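Local coordinates for protein putative polyketide cyclase (Pseudomonas putida KT2440, PDB 3F7X) that is of unknown function but belongs to the SnoaL-like family and may be a polyketide cyclase, probably acting on a small molecule in its pocket, at residues T23-A28 with G132-V137; N27-A32 with A43-D48. All coordinates share one frame; numbering follows the deposited sequence.

Interaction 1: residues T23-A28 with G132-V137; sequences TELVNA and GKIARV. With EDO (1,2-ethanediol), chain F; EDO (1,2-ethanediol), chain H.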
loop_
_atom_site.group_PDB
_atom_site.type_symbol
_atom_site.label_atom_id
_atom_site.label_comp_id
_atom_site.label_asym_id
_atom_site.label_seq_id
_atom_site.Cartn_x
_atom_site.Cartn_y
_atom_site.Cartn_z
ATOM N N THR A 23 -5.366 -14.964 -7.751
ATOM C CA THR A 23 -6.076 -14.952 -6.466
ATOM C C THR A 23 -5.709 -16.176 -5.645
ATOM O O THR A 23 -5.429 -16.081 -4.441
ATOM C CB THR A 23 -7.599 -14.821 -6.701
ATOM O OG1 THR A 23 -7.861 -13.571 -7.336
ATOM C CG2 THR A 23 -8.327 -14.893 -5.391
ATOM N N GLU A 24 -5.713 -17.336 -6.290
ATOM C CA GLU A 24 -5.318 -18.537 -5.607
ATOM C C GLU A 24 -3.868 -18.521 -5.132
ATOM O O GLU A 24 -3.564 -18.973 -4.032
ATOM C CB GLU A 24 -5.560 -19.756 -6.490
ATOM C CG GLU A 24 -7.070 -20.045 -6.703
ATOM C CD GLU A 24 -7.394 -21.037 -7.822
ATOM O OE1 GLU A 24 -6.563 -21.273 -8.717
ATOM O OE2 GLU A 24 -8.524 -21.579 -7.794
ATOM N N LEU A 25 -2.985 -17.989 -5.948
ATOM C CA LEU A 25 -1.580 -17.884 -5.645
ATOM C C LEU A 25 -1.351 -16.992 -4.398
ATOM O O LEU A 25 -0.633 -17.347 -3.453
ATOM C CB LEU A 25 -0.872 -17.328 -6.850
ATOM C CG LEU A 25 0.618 -17.196 -6.763
ATOM C CD1 LEU A 25 1.342 -18.466 -6.451
ATOM C CD2 LEU A 25 1.185 -16.595 -8.076
ATOM N N VAL A 26 -2.003 -15.829 -4.388
ATOM C CA VAL A 26 -1.888 -14.895 -3.262
ATOM C C VAL A 26 -2.569 -15.479 -2.026
ATOM O O VAL A 26 -2.047 -15.336 -0.929
ATOM C CB VAL A 26 -2.371 -13.483 -3.649
ATOM C CG1 VAL A 26 -2.432 -12.592 -2.424
ATOM C CG2 VAL A 26 -1.460 -12.908 -4.751
ATOM N N ASN A 27 -3.711 -16.131 -2.180
ATOM C CA ASN A 27 -4.301 -16.826 -1.040
ATOM C C ASN A 27 -3.339 -17.873 -0.458
ATOM O O ASN A 27 -3.246 -18.015 0.750
ATOM C CB ASN A 27 -5.572 -17.539 -1.428
ATOM C CG ASN A 27 -6.742 -16.639 -1.589
ATOM O OD1 ASN A 27 -6.804 -15.588 -1.022
ATOM N ND2 ASN A 27 -7.742 -17.110 -2.366
ATOM N N ALA A 28 -2.645 -18.609 -1.329
ATOM C CA ALA A 28 -1.685 -19.606 -0.862
ATOM C C ALA A 28 -0.501 -18.959 -0.137
ATOM O O ALA A 28 -0.038 -19.509 0.862
ATOM C CB ALA A 28 -1.195 -20.479 -2.058
ATOM N N GLY A 132 3.550 -17.948 -13.463
ATOM C CA GLY A 132 2.930 -18.640 -12.356
ATOM C C GLY A 132 3.609 -18.497 -10.998
ATOM O O GLY A 132 3.268 -19.201 -10.078
ATOM N N LYS A 133 4.518 -17.537 -10.855
ATOM C CA LYS A 133 5.206 -17.254 -9.593
ATOM C C LYS A 133 5.056 -15.780 -9.235
ATOM O O LYS A 133 4.885 -14.932 -10.100
ATOM C CB LYS A 133 6.705 -17.575 -9.700
ATOM C CG LYS A 133 7.009 -19.034 -9.938
ATOM C CD LYS A 133 6.625 -19.888 -8.718
ATOM C CE LYS A 133 6.905 -21.343 -9.030
ATOM N NZ LYS A 133 8.267 -21.429 -9.621
ATOM N N ILE A 134 5.185 -15.499 -7.957
ATOM C CA ILE A 134 5.205 -14.129 -7.463
ATOM C C ILE A 134 6.610 -13.574 -7.749
ATOM O O ILE A 134 7.602 -14.046 -7.181
ATOM C CB ILE A 134 4.854 -14.071 -5.977
ATOM C CG1 ILE A 134 3.368 -14.447 -5.770
ATOM C CG2 ILE A 134 5.185 -12.675 -5.388
ATOM C CD1 ILE A 134 3.004 -14.763 -4.323
ATOM N N ALA A 135 6.683 -12.562 -8.624
ATOM C CA ALA A 135 7.925 -11.934 -9.065
ATOM C C ALA A 135 8.216 -10.608 -8.367
ATOM O O ALA A 135 9.339 -10.110 -8.438
ATOM C CB ALA A 135 7.937 -11.744 -10.595
ATOM N N ARG A 136 7.208 -10.016 -7.721
ATOM C CA ARG A 136 7.392 -8.842 -6.893
ATOM C C ARG A 136 6.359 -8.859 -5.776
ATOM O O ARG A 136 5.175 -9.137 -6.028
ATOM C CB ARG A 136 7.267 -7.538 -7.681
ATOM C CG ARG A 136 7.314 -6.280 -6.788
ATOM C CD ARG A 136 7.300 -5.020 -7.586
ATOM N NE ARG A 136 6.175 -4.836 -8.485
ATOM C CZ ARG A 136 5.000 -4.323 -8.165
ATOM N NH1 ARG A 136 4.694 -4.043 -6.907
ATOM N NH2 ARG A 136 4.110 -4.127 -9.101
ATOM N N VAL A 137 6.838 -8.544 -4.577
ATOM C CA VAL A 137 5.997 -8.270 -3.414
ATOM C C VAL A 137 6.384 -6.868 -2.917
ATOM O O VAL A 137 7.541 -6.631 -2.543
ATOM C CB VAL A 137 6.236 -9.263 -2.242
ATOM C CG1 VAL A 137 5.338 -8.873 -1.063
ATOM C CG2 VAL A 137 5.943 -10.709 -2.655
HETATM C C1 EDO F . 5.089 -4.803 -12.480
HETATM O O1 EDO F . 4.955 -3.615 -11.758
HETATM C C2 EDO F . 6.575 -5.099 -12.462
HETATM O O2 EDO F . 7.008 -5.522 -11.156
HETATM C C1 EDO H . 1.255 -14.560 -15.359
HETATM O O1 EDO H . 1.752 -15.890 -15.080
HETATM C C2 EDO H . -0.194 -14.623 -15.817
HETATM O O2 EDO H . -0.619 -13.328 -16.239
#

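Interaction 2: residues N27-A32 with A43-D48; sequences NAYYAA and ALLSED. With EDO (1,2-ethanediol), chain D.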
loop_
_atom_site.group_PDB
_atom_site.type_symbol
_atom_site.label_atom_id
_atom_site.label_comp_id
_atom_site.label_asym_id
_atom_site.label_seq_id
_atom_site.Cartn_x
_atom_site.Cartn_y
_atom_site.Cartn_z
ATOM N N ASN A 27 -3.711 -16.131 -2.180
ATOM C CA ASN A 27 -4.301 -16.826 -1.040
ATOM C C ASN A 27 -3.339 -17.873 -0.458
ATOM O O ASN A 27 -3.246 -18.015 0.750
ATOM C CB ASN A 27 -5.572 -17.539 -1.428
ATOM C CG ASN A 27 -6.742 -16.639 -1.589
ATOM O OD1 ASN A 27 -6.804 -15.588 -1.022
ATOM N ND2 ASN A 27 -7.742 -17.110 -2.366
ATOM N N ALA A 28 -2.645 -18.609 -1.329
ATOM C CA ALA A 28 -1.685 -19.606 -0.862
ATOM C C ALA A 28 -0.501 -18.959 -0.137
ATOM O O ALA A 28 -0.038 -19.509 0.862
ATOM C CB ALA A 28 -1.195 -20.479 -2.058
ATOM N N TYR A 29 -0.052 -17.811 -0.632
ATOM C CA TYR A 29 0.983 -17.029 0.003
ATOM C C TYR A 29 0.611 -16.680 1.414
ATOM O O TYR A 29 1.381 -16.940 2.349
ATOM C CB TYR A 29 1.224 -15.789 -0.858
ATOM C CG TYR A 29 2.268 -14.800 -0.382
ATOM C CD1 TYR A 29 3.590 -14.918 -0.807
ATOM C CD2 TYR A 29 1.923 -13.688 0.333
ATOM C CE1 TYR A 29 4.537 -13.980 -0.432
ATOM C CE2 TYR A 29 2.860 -12.737 0.712
ATOM C CZ TYR A 29 4.173 -12.893 0.338
ATOM O OH TYR A 29 5.147 -11.968 0.695
ATOM N N TYR A 30 -0.594 -16.154 1.595
ATOM C CA TYR A 30 -1.020 -15.781 2.935
ATOM C C TYR A 30 -1.371 -16.979 3.822
ATOM O O TYR A 30 -1.168 -16.891 5.024
ATOM C CB TYR A 30 -2.162 -14.761 2.872
ATOM C CG TYR A 30 -1.614 -13.407 2.446
ATOM C CD1 TYR A 30 -0.628 -12.777 3.193
ATOM C CD2 TYR A 30 -2.006 -12.792 1.279
ATOM C CE1 TYR A 30 -0.077 -11.567 2.784
ATOM C CE2 TYR A 30 -1.473 -11.602 0.865
ATOM C CZ TYR A 30 -0.521 -10.977 1.612
ATOM O OH TYR A 30 0.014 -9.782 1.209
ATOM N N ALA A 31 -1.905 -18.067 3.255
ATOM C CA ALA A 31 -2.138 -19.256 4.015
ATOM C C ALA A 31 -0.808 -19.751 4.596
ATOM O O ALA A 31 -0.745 -20.170 5.755
ATOM C CB ALA A 31 -2.815 -20.328 3.127
ATOM N N ALA A 32 0.248 -19.772 3.784
ATOM C CA ALA A 32 1.561 -20.224 4.200
ATOM C C ALA A 32 2.152 -19.303 5.232
ATOM O O ALA A 32 2.718 -19.765 6.223
ATOM C CB ALA A 32 2.484 -20.412 3.009
ATOM N N ALA A 43 8.216 -21.310 -1.993
ATOM C CA ALA A 43 8.002 -22.016 -3.256
ATOM C C ALA A 43 7.202 -21.189 -4.239
ATOM O O ALA A 43 7.273 -21.431 -5.450
ATOM C CB ALA A 43 7.314 -23.348 -3.041
ATOM N N LEU A 44 6.395 -20.254 -3.728
ATOM C CA LEU A 44 5.542 -19.440 -4.585
ATOM C C LEU A 44 6.275 -18.285 -5.242
ATOM O O LEU A 44 5.715 -17.623 -6.096
ATOM C CB LEU A 44 4.422 -18.850 -3.738
ATOM C CG LEU A 44 3.555 -19.915 -3.071
ATOM C CD1 LEU A 44 2.554 -19.296 -2.139
ATOM C CD2 LEU A 44 2.851 -20.841 -4.063
ATOM N N LEU A 45 7.499 -18.028 -4.816
ATOM C CA LEU A 45 8.245 -16.863 -5.262
ATOM C C LEU A 45 9.209 -17.198 -6.383
ATOM O O LEU A 45 9.826 -18.279 -6.422
ATOM C CB LEU A 45 9.097 -16.319 -4.106
ATOM C CG LEU A 45 8.344 -16.000 -2.800
ATOM C CD1 LEU A 45 9.317 -15.461 -1.751
ATOM C CD2 LEU A 45 7.155 -15.066 -3.029
ATOM N N SER A 46 9.408 -16.253 -7.290
ATOM C CA SER A 46 10.403 -16.470 -8.307
ATOM C C SER A 46 11.806 -16.367 -7.702
ATOM O O SER A 46 12.033 -15.751 -6.662
ATOM C CB SER A 46 10.228 -15.468 -9.415
ATOM O OG SER A 46 10.575 -14.204 -8.934
ATOM N N GLU A 47 12.762 -17.026 -8.337
ATOM C CA GLU A 47 14.166 -16.951 -7.872
ATOM C C GLU A 47 14.690 -15.524 -7.805
ATOM O O GLU A 47 15.502 -15.201 -6.953
ATOM C CB GLU A 47 15.108 -17.774 -8.772
ATOM C CG GLU A 47 16.602 -17.652 -8.387
ATOM C CD GLU A 47 16.966 -18.233 -7.019
ATOM O OE1 GLU A 47 16.181 -18.957 -6.474
ATOM O OE2 GLU A 47 18.082 -18.017 -6.521
ATOM N N ASP A 48 14.208 -14.664 -8.723
ATOM C CA ASP A 48 14.603 -13.281 -8.785
ATOM C C ASP A 48 13.552 -12.311 -8.273
ATOM O O ASP A 48 13.504 -11.148 -8.687
ATOM C CB ASP A 48 15.020 -12.989 -10.207
ATOM C CG ASP A 48 16.343 -13.714 -10.546
ATOM O OD1 ASP A 48 17.273 -13.706 -9.691
ATOM O OD2 ASP A 48 16.506 -14.218 -11.683
HETATM C C1 EDO D . 5.163 -10.525 3.762
HETATM O O1 EDO D . 4.646 -10.185 2.505
HETATM C C2 EDO D . 6.711 -10.495 3.773
HETATM O O2 EDO D . 7.247 -9.167 3.450
#

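Interaction 1: residues T23-A28 with G132-V137
L25 on helix 22-35 meets I134 on strand 133-141 through its CD2 branch. The two side chains lie alongside each other and run antiparallel. L25 CD2 lies 3.8 Å from I134 CG1, and L25 CG lies beside the same atom at 4.0 Å. L25 CG is anti to its own backbone N (chi1 -177°), which carries both methyls out from the helix toward the strand. The side-chain packing is apolar and rests on a few atoms. The CD2 methyl of L25 also rests near a polar atom, 3.9 Å from G132 O. I129 and L44 also touch L25, while F127 and L45 touch I134.

The other end of the strand segment carries R136. A bend at chi3 (57°) turns the NE and NH2 edge of its guanidinium to a 1,2-ethanediol, probably from the crystallisation liquor. R136 NE donates to O2 of this diol at 2.9 Å, and R136 NH2 donates to its O1 at 2.8 Å with a more bent angle of 143°. R136 NH1 bonds T138 OG1 and forms a salt bridge with E97 of the second subunit. A leucine here would probably leave that E97 without its charged mate across the subunit interface.

A135 and R136 together sit opposite Y128 of strand 118-130, a classic beta bulge. The whole is a helix packed on a curved mixed sheet, as in the alpha+beta fold of SnoaL-like proteins.

Interaction 2: residues N27-A32 with A43-D48
L44 and L45 touch A28 and Y29 where helix 22-35 passes the short strand 45-46, in the alpha+beta cone-shaped fold of SnoaL-like proteins. L44 CD1 reaches the helix backbone itself. It lies 3.4 Å from Y29 N and 3.5 Å from Y29 CA. On the side-chain level the same methyl touches A28 CB at 3.9 Å and Y29 CB at 4.0 Å. One methyl thus spans two successive residues of the helix. The extended shape of L44 gives CD1 this reach: CG is anti to the carbonyl carbon (chi1 -60°), and CD1 is anti to CA (chi2 174°).

L45 takes the other part of Y29. Its CD2 comes to the edge of the ring, near the ring plane, 3.8 Å from Y29 CE1.

Further out, other aromatic residues pack on the Y29 ring. Y30 backs it: Y29 CD2 lies 3.7 Å above the centre of one face of the Y30 ring. F127 meets the Y29 ring edge-to-face, and F41 meets it with the planes at about 35°. F65 of helix 62-75 touches both Y29 and L45. I134 also packs on both of them. L45 O is bonded to K62 NZ, which ties this short strand to helix 62-75.

Y29 points its hydroxyl at a bound 1,2-ethanediol, probably a crystallisation additive, which is also held by H51 NE2 and N139 OD1. Y29 OH and O1 of the diol share a short hydrogen bond of 2.6 Å.

How the interactions relate
Both contacts start from helix 22-35, and their helix segments overlap at N27 and A28. Their centres are 6 Å apart. The other two segments are joined directly, because L44 and S46 pair with I134 of interaction 1: I134 N to L44 O and I134 O to S46 N are both 2.9 Å, probable hydrogen bonds. V137 CG1 also packs 3.6 Å from Y29 OH. The helix thus lies across the joined segments 132-137 and 43-48. Interaction 2 lies nearer the probable pocket. The Y29 side chain is about 7 Å from a bound unknown ligand, against about 12 Å for the side chain of I134 in interaction 1.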